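Local structure of cyclic dimeric GMP binding protein (Pseudomonas fluorescens, 3PJV) at residues Tyr13-Gln16 with Leu17-His20; Ile36-Pro39 with Ala40-Glu43; Val60-Leu63 with Lys64-Gln67. The protein probably senses cyclic di-GMP inside the cell and, through this periplasmic domain, relays the signal outward to control proteolysis in the periplasm. All coordinates share one frame; numbering follows the deposited sequence. Where two conformers were deposited one is given.

Interaction 1. Residues Tyr13-Gln16 with Leu17-His20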
loop_
_atom_site.group_PDB
_atom_site.type_symbol
_atom_site.label_atom_id
_atom_site.label_comp_id
_atom_site.label_asym_id
_atom_site.label_seq_id
_atom_site.Cartn_x
_atom_site.Cartn_y
_atom_site.Cartn_z
ATOM N N TYR A 13 1.326 -15.334 -0.742
ATOM C CA TYR A 13 1.960 -14.050 -0.475
ATOM C C TYR A 13 2.991 -13.701 -1.525
ATOM O O TYR A 13 3.145 -12.534 -1.885
ATOM C CB TYR A 13 2.603 -14.020 0.912
ATOM C CG TYR A 13 1.603 -13.881 2.027
ATOM C CD1 TYR A 13 0.931 -12.686 2.240
ATOM C CD2 TYR A 13 1.344 -14.944 2.881
ATOM C CE1 TYR A 13 0.013 -12.559 3.277
ATOM C CE2 TYR A 13 0.431 -14.828 3.914
ATOM C CZ TYR A 13 -0.226 -13.638 4.112
ATOM O OH TYR A 13 -1.128 -13.542 5.151
ATOM N N VAL A 14 3.712 -14.713 -2.002
ATOM C CA VAL A 14 4.672 -14.493 -3.074
ATOM C C VAL A 14 3.941 -13.970 -4.306
ATOM O O VAL A 14 4.367 -12.994 -4.920
ATOM C CB VAL A 14 5.440 -15.768 -3.429
ATOM C CG1 VAL A 14 6.168 -15.600 -4.773
ATOM C CG2 VAL A 14 6.428 -16.108 -2.306
ATOM N N ASN A 15 2.830 -14.613 -4.651
ATOM C CA ASN A 15 2.074 -14.209 -5.832
ATOM C C ASN A 15 1.465 -12.823 -5.639
ATOM O O ASN A 15 1.447 -12.006 -6.564
ATOM C CB ASN A 15 0.988 -15.233 -6.166
ATOM C CG ASN A 15 1.561 -16.548 -6.662
ATOM O OD1 ASN A 15 2.729 -16.624 -7.044
ATOM N ND2 ASN A 15 0.740 -17.582 -6.677
ATOM N N GLN A 16 0.962 -12.572 -4.435
ATOM C CA GLN A 16 0.394 -11.269 -4.102
ATOM C C GLN A 16 1.406 -10.128 -4.220
ATOM O O GLN A 16 1.110 -9.107 -4.837
ATOM C CB GLN A 16 -0.249 -11.287 -2.709
ATOM C CG GLN A 16 -0.959 -10.001 -2.360
ATOM C CD GLN A 16 -1.725 -10.104 -1.053
ATOM O OE1 GLN A 16 -2.887 -9.708 -0.973
ATOM N NE2 GLN A 16 -1.077 -10.631 -0.024
ATOM N N LEU A 17 2.586 -10.293 -3.623
ATOM C CA LEU A 17 3.617 -9.248 -3.685
ATOM C C LEU A 17 4.084 -9.020 -5.112
ATOM O O LEU A 17 4.297 -7.881 -5.539
ATOM C CB LEU A 17 4.831 -9.621 -2.840
ATOM C CG LEU A 17 4.787 -9.397 -1.338
ATOM C CD1 LEU A 17 6.107 -9.875 -0.742
ATOM C CD2 LEU A 17 4.545 -7.920 -1.049
ATOM N N ARG A 18 4.244 -10.101 -5.870
ATOM C CA ARG A 18 4.664 -9.966 -7.271
ATOM C C ARG A 18 3.608 -9.196 -8.067
ATOM O O ARG A 18 3.938 -8.295 -8.833
ATOM C CB ARG A 18 4.920 -11.337 -7.910
ATOM C CG ARG A 18 5.448 -11.253 -9.329
ATOM C CD ARG A 18 6.209 -12.509 -9.726
ATOM N NE ARG A 18 5.406 -13.712 -9.546
ATOM C CZ ARG A 18 5.831 -14.836 -8.968
ATOM N NH1 ARG A 18 5.006 -15.872 -8.869
ATOM N NH2 ARG A 18 7.066 -14.936 -8.494
ATOM N N SER A 19 2.339 -9.528 -7.863
ATOM C CA SER A 19 1.265 -8.789 -8.512
ATOM C C SER A 19 1.257 -7.329 -8.079
ATOM O O SER A 19 0.973 -6.437 -8.874
ATOM C CB SER A 19 -0.087 -9.443 -8.242
ATOM O OG SER A 19 -0.150 -10.711 -8.867
ATOM N N HIS A 20 1.581 -7.081 -6.817
ATOM C CA HIS A 20 1.640 -5.714 -6.308
ATOM C C HIS A 20 2.695 -4.913 -7.089
ATOM O O HIS A 20 2.440 -3.789 -7.539
ATOM C CB HIS A 20 1.941 -5.743 -4.805
ATOM C CG HIS A 20 1.937 -4.396 -4.152
ATOM N ND1 HIS A 20 3.065 -3.609 -4.064
ATOM C CD2 HIS A 20 0.947 -3.708 -3.533
ATOM C CE1 HIS A 20 2.773 -2.496 -3.411
ATOM N NE2 HIS A 20 1.492 -2.526 -3.088
#

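Interaction 2. Residues Ile36-Pro39 with Ala40-Glu43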
loop_
_atom_site.group_PDB
_atom_site.type_symbol
_atom_site.label_atom_id
_atom_site.label_comp_id
_atom_site.label_asym_id
_atom_site.label_seq_id
_atom_site.Cartn_x
_atom_site.Cartn_y
_atom_site.Cartn_z
ATOM N N ILE A 36 6.978 11.233 -21.177
ATOM C CA ILE A 36 8.315 10.640 -21.138
ATOM C C ILE A 36 9.425 11.618 -21.553
ATOM O O ILE A 36 10.590 11.425 -21.204
ATOM C CB ILE A 36 8.385 9.327 -21.952
ATOM C CG1 ILE A 36 9.667 8.549 -21.621
ATOM C CG2 ILE A 36 8.239 9.613 -23.436
ATOM C CD1 ILE A 36 9.738 8.037 -20.178
ATOM N N ASP A 37 9.063 12.678 -22.270
ATOM C CA ASP A 37 10.054 13.662 -22.705
ATOM C C ASP A 37 10.150 14.898 -21.800
ATOM O O ASP A 37 10.848 15.858 -22.123
ATOM C CB ASP A 37 9.799 14.075 -24.156
ATOM C CG ASP A 37 10.059 12.944 -25.136
ATOM O OD1 ASP A 37 11.036 12.189 -24.933
ATOM O OD2 ASP A 37 9.282 12.805 -26.103
ATOM N N ASP A 38 9.457 14.871 -20.665
ATOM C CA ASP A 38 9.533 15.952 -19.690
ATOM C C ASP A 38 10.219 15.412 -18.436
ATOM O O ASP A 38 9.570 14.787 -17.604
ATOM C CB ASP A 38 8.122 16.443 -19.357
ATOM C CG ASP A 38 8.114 17.611 -18.378
ATOM O OD1 ASP A 38 9.127 17.834 -17.680
ATOM O OD2 ASP A 38 7.077 18.299 -18.300
ATOM N N PRO A 39 11.535 15.642 -18.306
ATOM C CA PRO A 39 12.303 15.056 -17.199
ATOM C C PRO A 39 11.735 15.378 -15.813
ATOM O O PRO A 39 11.671 14.482 -14.975
ATOM C CB PRO A 39 13.710 15.651 -17.373
ATOM C CG PRO A 39 13.571 16.753 -18.392
ATOM C CD PRO A 39 12.385 16.411 -19.230
ATOM N N ALA A 40 11.323 16.622 -15.583
ATOM C CA ALA A 40 10.757 17.005 -14.296
ATOM C C ALA A 40 9.504 16.193 -13.975
ATOM O O ALA A 40 9.357 15.676 -12.866
ATOM C CB ALA A 40 10.455 18.500 -14.267
HETATM N N MSE A 41 8.610 16.065 -14.956
HETATM C CA MSE A 41 7.368 15.326 -14.753
HETATM C C MSE A 41 7.665 13.855 -14.503
HETATM O O MSE A 41 6.981 13.197 -13.722
HETATM C CB MSE A 41 6.441 15.463 -15.964
HETATM C CG MSE A 41 5.066 14.854 -15.737
HETATM SE SE MSE A 41 4.105 15.922 -14.383
HETATM C CE MSE A 41 4.609 17.615 -15.097
ATOM N N VAL A 42 8.677 13.330 -15.182
ATOM C CA VAL A 42 9.028 11.926 -14.994
ATOM C C VAL A 42 9.439 11.714 -13.543
ATOM O O VAL A 42 8.959 10.798 -12.869
ATOM C CB VAL A 42 10.150 11.481 -15.932
ATOM C CG1 VAL A 42 10.684 10.120 -15.498
ATOM C CG2 VAL A 42 9.636 11.443 -17.372
ATOM N N GLU A 43 10.311 12.587 -13.050
ATOM C CA GLU A 43 10.735 12.487 -11.661
ATOM C C GLU A 43 9.557 12.654 -10.701
ATOM O O GLU A 43 9.452 11.934 -9.707
ATOM C CB GLU A 43 11.848 13.492 -11.347
ATOM C CG GLU A 43 12.427 13.306 -9.953
ATOM C CD GLU A 43 13.711 14.084 -9.738
ATOM O OE1 GLU A 43 14.287 13.988 -8.632
ATOM O OE2 GLU A 43 14.143 14.788 -10.674
#

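Interaction 3. Residues Val60-Leu63 with Lys64-Gln67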
loop_
_atom_site.group_PDB
_atom_site.type_symbol
_atom_site.label_atom_id
_atom_site.label_comp_id
_atom_site.label_asym_id
_atom_site.label_seq_id
_atom_site.Cartn_x
_atom_site.Cartn_y
_atom_site.Cartn_z
ATOM N N VAL A 60 13.644 3.720 -13.697
ATOM C CA VAL A 60 13.203 3.866 -15.086
ATOM C C VAL A 60 14.464 3.880 -15.918
ATOM O O VAL A 60 15.373 4.656 -15.659
ATOM C CB VAL A 60 12.395 5.172 -15.292
ATOM C CG1 VAL A 60 11.941 5.303 -16.747
ATOM C CG2 VAL A 60 11.203 5.202 -14.326
ATOM N N VAL A 61 14.530 2.976 -16.884
ATOM C CA VAL A 61 15.717 2.802 -17.714
ATOM C C VAL A 61 15.431 3.216 -19.160
ATOM O O VAL A 61 14.440 2.793 -19.757
ATOM C CB VAL A 61 16.211 1.338 -17.674
ATOM C CG1 VAL A 61 17.412 1.136 -18.613
ATOM C CG2 VAL A 61 16.560 0.943 -16.245
ATOM N N ASP A 62 16.295 4.065 -19.707
ATOM C CA ASP A 62 16.164 4.486 -21.096
ATOM C C ASP A 62 16.665 3.347 -21.984
ATOM O O ASP A 62 17.813 2.944 -21.882
ATOM C CB ASP A 62 16.979 5.764 -21.330
ATOM C CG ASP A 62 16.863 6.289 -22.764
ATOM O OD1 ASP A 62 17.165 5.535 -23.708
ATOM O OD2 ASP A 62 16.450 7.452 -22.945
ATOM N N LEU A 63 15.795 2.815 -22.837
ATOM C CA LEU A 63 16.157 1.640 -23.648
ATOM C C LEU A 63 17.183 1.920 -24.752
ATOM O O LEU A 63 17.925 1.019 -25.160
ATOM C CB LEU A 63 14.904 0.991 -24.242
ATOM C CG LEU A 63 14.019 0.269 -23.225
ATOM C CD1 LEU A 63 12.777 -0.301 -23.890
ATOM C CD2 LEU A 63 14.805 -0.828 -22.516
ATOM N N LYS A 64 17.219 3.147 -25.262
ATOM C CA LYS A 64 18.149 3.463 -26.355
ATOM C C LYS A 64 19.587 3.608 -25.853
ATOM O O LYS A 64 20.540 3.154 -26.494
ATOM C CB LYS A 64 17.700 4.724 -27.091
ATOM C CG LYS A 64 16.213 4.709 -27.399
ATOM C CD LYS A 64 15.937 4.891 -28.858
ATOM C CE LYS A 64 16.117 6.329 -29.269
ATOM N NZ LYS A 64 15.902 6.449 -30.729
ATOM N N THR A 65 19.728 4.233 -24.690
ATOM C CA THR A 65 21.031 4.510 -24.095
ATOM C C THR A 65 21.399 3.470 -23.039
ATOM O O THR A 65 22.574 3.280 -22.721
ATOM C CB THR A 65 21.045 5.902 -23.426
ATOM O OG1 THR A 65 20.055 5.944 -22.387
ATOM C CG2 THR A 65 20.743 6.988 -24.442
ATOM N N ASP A 66 20.383 2.805 -22.498
ATOM C CA ASP A 66 20.549 1.806 -21.442
ATOM C C ASP A 66 20.946 2.416 -20.095
ATOM O O ASP A 66 21.414 1.714 -19.194
ATOM C CB ASP A 66 21.560 0.734 -21.843
ATOM C CG ASP A 66 21.513 -0.472 -20.926
ATOM O OD1 ASP A 66 20.394 -0.900 -20.576
ATOM O OD2 ASP A 66 22.588 -0.981 -20.545
ATOM N N GLN A 67 20.763 3.720 -19.951
ATOM C CA GLN A 67 21.101 4.363 -18.689
ATOM C C GLN A 67 19.863 4.596 -17.829
ATOM O O GLN A 67 18.743 4.638 -18.323
ATOM C CB GLN A 67 21.864 5.669 -18.927
ATOM C CG GLN A 67 21.104 6.722 -19.713
ATOM C CD GLN A 67 22.019 7.796 -20.274
ATOM O OE1 GLN A 67 23.223 7.580 -20.439
ATOM N NE2 GLN A 67 21.453 8.961 -20.570
#

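Interaction 1. Residues Tyr13-Gln16 with Leu17-His20
Leu-17 N donates to Tyr-13 O over 2.9 Å, and the bond is almost straight, with 169° at the hydrogen. The same carbonyl oxygen also lies 3.5 Å from Leu-17 CB, so one acceptor is both bonded and packed by the residue a turn further on. The next three steps repeat the spacing: Arg-18 N reaches Val-14 O, Ser-19 N reaches Asn-15 O, and His-20 N reaches Gln-16 O.

On the outside of this bonded backbone, Arg-18 leans back over the preceding turn. Its CG stands anti to the backbone N, and a bend at chi3 (55°) turns the guanidinium toward Val-14 and Asn-15. Arg-18 NH2 comes within 3.9 Å of Val-14 CG1, a plain van der Waals approach. Asn-15 lies alongside and points the same way, with OD1 3.0 Å from Arg-18 NH1. The angle at the hydrogen is too poor for a hydrogen bond, and the amide and guanidinium planes are turned 49° apart.

His-20 faces other partners. Its ND1 is hydrogen-bonded to Ser-114 OG of the second subunit, and its ring meets Tyr-55 of its own chain and Tyr-54 of the second subunit. Tyr-13, Val-14 and Leu-17 also pack on that chain. Repeated i to i+4 bonding of this kind is the signature of an alpha-helix, here the long N-terminal one that lines the dimer interface.

Interaction 2. Residues Ile36-Pro39 with Ala40-Glu43
The chain enters a helix through two backbone bonds, from Val-42 N to Asp-38 O and from Glu-43 N to Pro-39 O, each 3.0 Å long. A third bond comes from a side chain: Asp-38 OD1 accepts from Met-41 N at 3.3 Å, weak for its length though well aligned at 169°. A chi1 of -178° makes this possible, turning the Asp-38 carboxylate away from its own backbone N and over the first turn.

There the carboxylate also rests on the Met-41 side chain, Asp-38 CG lying 3.6 Å from Met-41 CB. Met-41 is present as selenomethionine. Its chain bends twice, bringing CE to 4.1 Å from Asp-38 OD2. The negative charge here would probably be eased by the N-terminal end of the helix, whose amides point toward it. Val-42 CG2 comes within 3.4 Å of Asp-38 O and makes a looser apolar contact with Ile-36 CD1.

Flanking charges anchor the corner: Glu-43 forms a salt bridge with Arg-72 of its own chain, and Asp-37 one with Arg-102 of the second subunit. Asp-38 is thus a classical N-cap, followed by a proline in the first turn, where no backbone N-H is needed.

Interaction 3. Residues Val60-Leu63 with Lys64-Gln67
Val-60 O lies 4.3 Å from Gln-67 O on the returning chain, and the backbone of Val-60 bonds to Ile-69 and Val-70 of strand 68-73. One step on, the CA of Val-61 makes a C-H...O contact with Gln-67 O at 3.6 Å, and its CG1 lies against the same carbonyl oxygen. Asp-62 N then donates to Gln-67 O at 2.9 Å, so this oxygen is held by a true hydrogen bond with the weaker contact beside it.

Asp-62 carries most of the turn. A chi1 of -179° sets its carboxylate opposite the backbone N and over the loop, where Asp-62 OD1 collects two amides: Thr-65 N at 3.0 Å, arriving from above the carboxylate plane, and Lys-64 N at 2.8 Å in a weak, bent bond. Its backbone O takes a further weak bond from Asp-66 N. Thr-65 crosses the aspartate at about a right angle, its OG1 3.2 Å from Asp-62 CG, and that hydroxyl oxygen weakly accepts from Gln-67 N. Replacing Asp-62 by an alanine would probably leave the amides of Lys-64 and Thr-65 without their shared acceptor and the loop freer to flex.

Leu-63 begins the bend with helical backbone angles and packs on Arg-109 of the second subunit. Positive phi at Asp-66 (71°) brings the chain back. Together these features make an Asx motif within a beta-hairpin joining strands 55-62 and 68-73.

In the fold
The three contacts share local bonding that fixes where the chain turns or continues, each at a different place in the fold. Interactions 1 and 2 are surface contacts on successive helices, 6-32 and 39-50; the first lies within a helix and the second starts one. Interaction 3 is partly buried and ends a strand. An aspartate carboxylate accepts backbone amides in interactions 2 and 3, whereas the hydrogen bonds between the segments of interaction 1 are all main-chain. Interactions 2 and 3 are neighbours, nearest atoms about 5 Å apart, while interaction 1 stays at least about 14 Å from either. All three reach the second subunit: by side-chain packing and a histidine, by Asp-37, and by continued sheet.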